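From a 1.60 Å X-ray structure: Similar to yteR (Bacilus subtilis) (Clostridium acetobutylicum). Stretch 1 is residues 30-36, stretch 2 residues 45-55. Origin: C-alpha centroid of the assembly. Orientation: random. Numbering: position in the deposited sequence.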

# COMPACT_ATOMS: atom_id res chain seq x y z
N THR A 30 1.31 9.17 1.10
CA THR A 30 0.86 10.37 0.42
C THR A 30 2.08 11.20 0.01
O THR A 30 2.13 11.75 -1.09
CB THR A 30 -0.11 11.17 1.30
OG1 THR A 30 -1.31 10.40 1.48
CG2 THR A 30 -0.47 12.50 0.68
N LEU A 31 3.07 11.30 0.90
CA LEU A 31 4.27 12.01 0.56
C LEU A 31 5.05 11.35 -0.58
O LEU A 31 5.69 12.05 -1.39
CB LEU A 31 5.18 12.18 1.79
CG LEU A 31 4.60 13.05 2.90
CD1 LEU A 31 5.59 13.12 4.07
CD2 LEU A 31 4.28 14.46 2.41
N ASP A 32 5.02 10.01 -0.64
CA ASP A 32 5.65 9.27 -1.73
C ASP A 32 5.00 9.68 -3.07
O ASP A 32 5.67 9.76 -4.09
CB ASP A 32 5.51 7.75 -1.51
CG ASP A 32 6.41 7.19 -0.37
OD1 ASP A 32 7.46 7.80 -0.09
OD2 ASP A 32 6.09 6.12 0.22
N GLY A 33 3.69 9.91 -3.07
CA GLY A 33 3.01 10.41 -4.25
C GLY A 33 3.44 11.83 -4.59
O GLY A 33 3.68 12.17 -5.74
N ILE A 34 3.53 12.68 -3.57
CA ILE A 34 3.96 14.06 -3.79
C ILE A 34 5.41 14.09 -4.31
O ILE A 34 5.79 14.95 -5.09
CB ILE A 34 3.75 14.92 -2.52
CG1 ILE A 34 2.24 15.05 -2.26
CG2 ILE A 34 4.38 16.30 -2.70
CD1 ILE A 34 1.88 15.73 -0.96
N ALA A 35 6.22 13.13 -3.88
CA ALA A 35 7.60 13.08 -4.35
C ALA A 35 7.68 12.83 -5.85
O ALA A 35 8.60 13.31 -6.50
CB ALA A 35 8.40 12.04 -3.59
N LYS A 36 6.71 12.11 -6.42
CA LYS A 36 6.68 11.92 -7.87
C LYS A 36 6.36 13.23 -8.60
O LYS A 36 6.86 13.48 -9.69
CB LYS A 36 5.68 10.84 -8.28
CG LYS A 36 5.94 9.45 -7.70
CD LYS A 36 7.36 8.95 -7.84
CE LYS A 36 7.65 8.34 -9.20
NZ LYS A 36 8.96 7.62 -9.21
N LYS A 45 8.70 23.53 -4.31
CA LYS A 45 7.61 23.64 -3.34
C LYS A 45 7.10 22.26 -2.90
O LYS A 45 6.64 22.10 -1.77
CB LYS A 45 6.48 24.52 -3.85
CG LYS A 45 5.46 23.83 -4.69
CD LYS A 45 4.34 24.79 -5.08
CE LYS A 45 3.62 24.34 -6.33
NZ LYS A 45 2.90 25.47 -7.01
N TYR A 46 7.19 21.26 -3.78
CA TYR A 46 6.73 19.91 -3.41
C TYR A 46 7.72 19.25 -2.45
O TYR A 46 7.32 18.64 -1.45
CB TYR A 46 6.45 19.05 -4.64
CG TYR A 46 5.40 19.69 -5.49
CD1 TYR A 46 4.10 19.84 -5.02
CD2 TYR A 46 5.72 20.24 -6.71
CE1 TYR A 46 3.14 20.47 -5.77
CE2 TYR A 46 4.78 20.87 -7.48
CZ TYR A 46 3.48 21.00 -7.00
OH TYR A 46 2.55 21.66 -7.77
N LEU A 47 9.01 19.40 -2.73
CA LEU A 47 10.05 18.88 -1.84
C LEU A 47 9.95 19.57 -0.49
O LEU A 47 10.00 18.92 0.57
CB LEU A 47 11.44 19.06 -2.43
CG LEU A 47 12.60 18.64 -1.54
CD1 LEU A 47 12.46 17.17 -1.18
CD2 LEU A 47 13.96 18.92 -2.21
N ASP A 48 9.77 20.88 -0.50
CA ASP A 48 9.67 21.62 0.74
C ASP A 48 8.48 21.17 1.59
O ASP A 48 8.60 21.08 2.81
CB ASP A 48 9.57 23.12 0.47
CG ASP A 48 10.87 23.71 -0.04
OD1 ASP A 48 11.94 23.10 0.21
OD2 ASP A 48 10.82 24.78 -0.67
N PHE A 49 7.36 20.86 0.95
CA PHE A 49 6.20 20.33 1.66
C PHE A 49 6.50 19.00 2.32
O PHE A 49 6.10 18.75 3.45
CB PHE A 49 5.01 20.16 0.71
CG PHE A 49 3.77 19.66 1.39
CD1 PHE A 49 3.02 20.50 2.19
CD2 PHE A 49 3.35 18.35 1.24
CE1 PHE A 49 1.88 20.06 2.83
CE2 PHE A 49 2.19 17.89 1.86
CZ PHE A 49 1.47 18.76 2.67
N ILE A 50 7.22 18.14 1.61
CA ILE A 50 7.61 16.85 2.15
C ILE A 50 8.52 17.03 3.36
O ILE A 50 8.30 16.42 4.40
CB ILE A 50 8.28 15.99 1.08
CG1 ILE A 50 7.27 15.66 -0.02
CG2 ILE A 50 8.79 14.69 1.68
CD1 ILE A 50 7.91 15.10 -1.26
N ILE A 51 9.51 17.90 3.22
CA ILE A 51 10.44 18.14 4.30
C ILE A 51 9.72 18.66 5.53
O ILE A 51 9.93 18.16 6.65
CB ILE A 51 11.53 19.14 3.84
CG1 ILE A 51 12.44 18.48 2.79
CG2 ILE A 51 12.35 19.64 5.02
CD1 ILE A 51 13.40 19.45 2.08
N LYS A 52 8.86 19.66 5.34
CA LYS A 52 8.16 20.30 6.44
C LYS A 52 7.26 19.30 7.16
O LYS A 52 7.21 19.29 8.39
CB LYS A 52 7.34 21.50 5.95
CG LYS A 52 6.24 21.96 6.90
CD LYS A 52 5.46 23.14 6.34
CE LYS A 52 4.60 22.77 5.13
NZ LYS A 52 3.36 22.05 5.55
N THR A 53 6.58 18.44 6.40
CA THR A 53 5.71 17.42 6.99
C THR A 53 6.55 16.46 7.87
O THR A 53 6.21 16.18 9.02
CB THR A 53 4.96 16.64 5.89
OG1 THR A 53 4.13 17.55 5.15
CG2 THR A 53 4.09 15.52 6.50
N MET A 54 7.67 16.00 7.33
CA MET A 54 8.46 15.02 8.08
C MET A 54 9.21 15.64 9.24
O MET A 54 9.62 14.92 10.14
CB MET A 54 9.41 14.26 7.16
CG MET A 54 8.70 13.37 6.16
SD MET A 54 7.56 12.19 6.88
CE MET A 54 8.70 11.21 7.80
N ASP A 55 9.36 16.96 9.25
CA ASP A 55 9.98 17.64 10.38
C ASP A 55 9.20 17.46 11.67
O ASP A 55 9.75 17.61 12.78
CB ASP A 55 10.20 19.13 10.08
CG ASP A 55 11.48 19.40 9.28
OD1 ASP A 55 12.40 18.55 9.26
OD2 ASP A 55 11.58 20.49 8.68

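The centre of this contact is L31, whose side chain sits as a knob in a hole formed by F49, I50, T53 and M54 of the facing helix. Its CA-to-CB bond points toward that helix, and with chi1 m and chi2 t, the two methyl groups both lie within the socket. CD1 of L31 lies 3.7 Å from CG2 of T53 and 3.6 Å from SD of M54, and CD2 of L31 lies 4.0 Å from CG1 of I50 and 4.1 Å from CE2 of F49. A branched, wholly apolar side chain suits such a socket, because it can touch several walls at once and has no polar group to satisfy.

One helical turn further along, I34 also points toward the partner helix. Its two arms diverge: CD1 of I34 reaches CE2 of F49 at 3.6 Å, whereas CG2 of I34 packs 4.0 Å from CB of Y46 and 4.0 Å from CG1 of I50. F49 thus receives methyl groups from both L31 and I34, each approaching its ring obliquely. The broad hydrocarbon surface of phenylalanine is well suited to bridging two neighbouring aliphatic residues.

I50 leaves its backbone sideways, but the end of its side chain turns back toward the first helix. CD1 of I50 comes within 3.8 Å of O of L31, 3.7 Å of N of A35 and 3.9 Å of CB of A35. The first two are van der Waals contacts with backbone atoms that are already paired, since N of A35 donates to O of L31 at 2.8 Å within the helix. A35 adds only a methyl group, pointing sideways, and CD1 of I50 touches both that methyl and the backbone beside it.

The helices run nearly antiparallel, at 159°, with their axes approaching to 9.2 Å. Accordingly, the register descends in one helix as it rises in the other: L31 lies opposite I50, and I34 opposite Y46. No hydrogen bond crosses between the stretches; apolar packing dominates the contact.

Toward the edge, polar groups are accommodated without interrupting that packing. T53 offers its methyl to L31 while its OG1 donates to O of F49, 2.9 Å away in its own helix, so a buried hydroxyl is satisfied locally. Y46 is similarly two-sided: its CB meets I34, and its OH is hydrogen-bonded elsewhere in the structure. Charged residues stand outside the contact. D32 and K36 direct their CA-to-CB bonds away from the second helix, and the exposed K45 and K52 make no contact with the first.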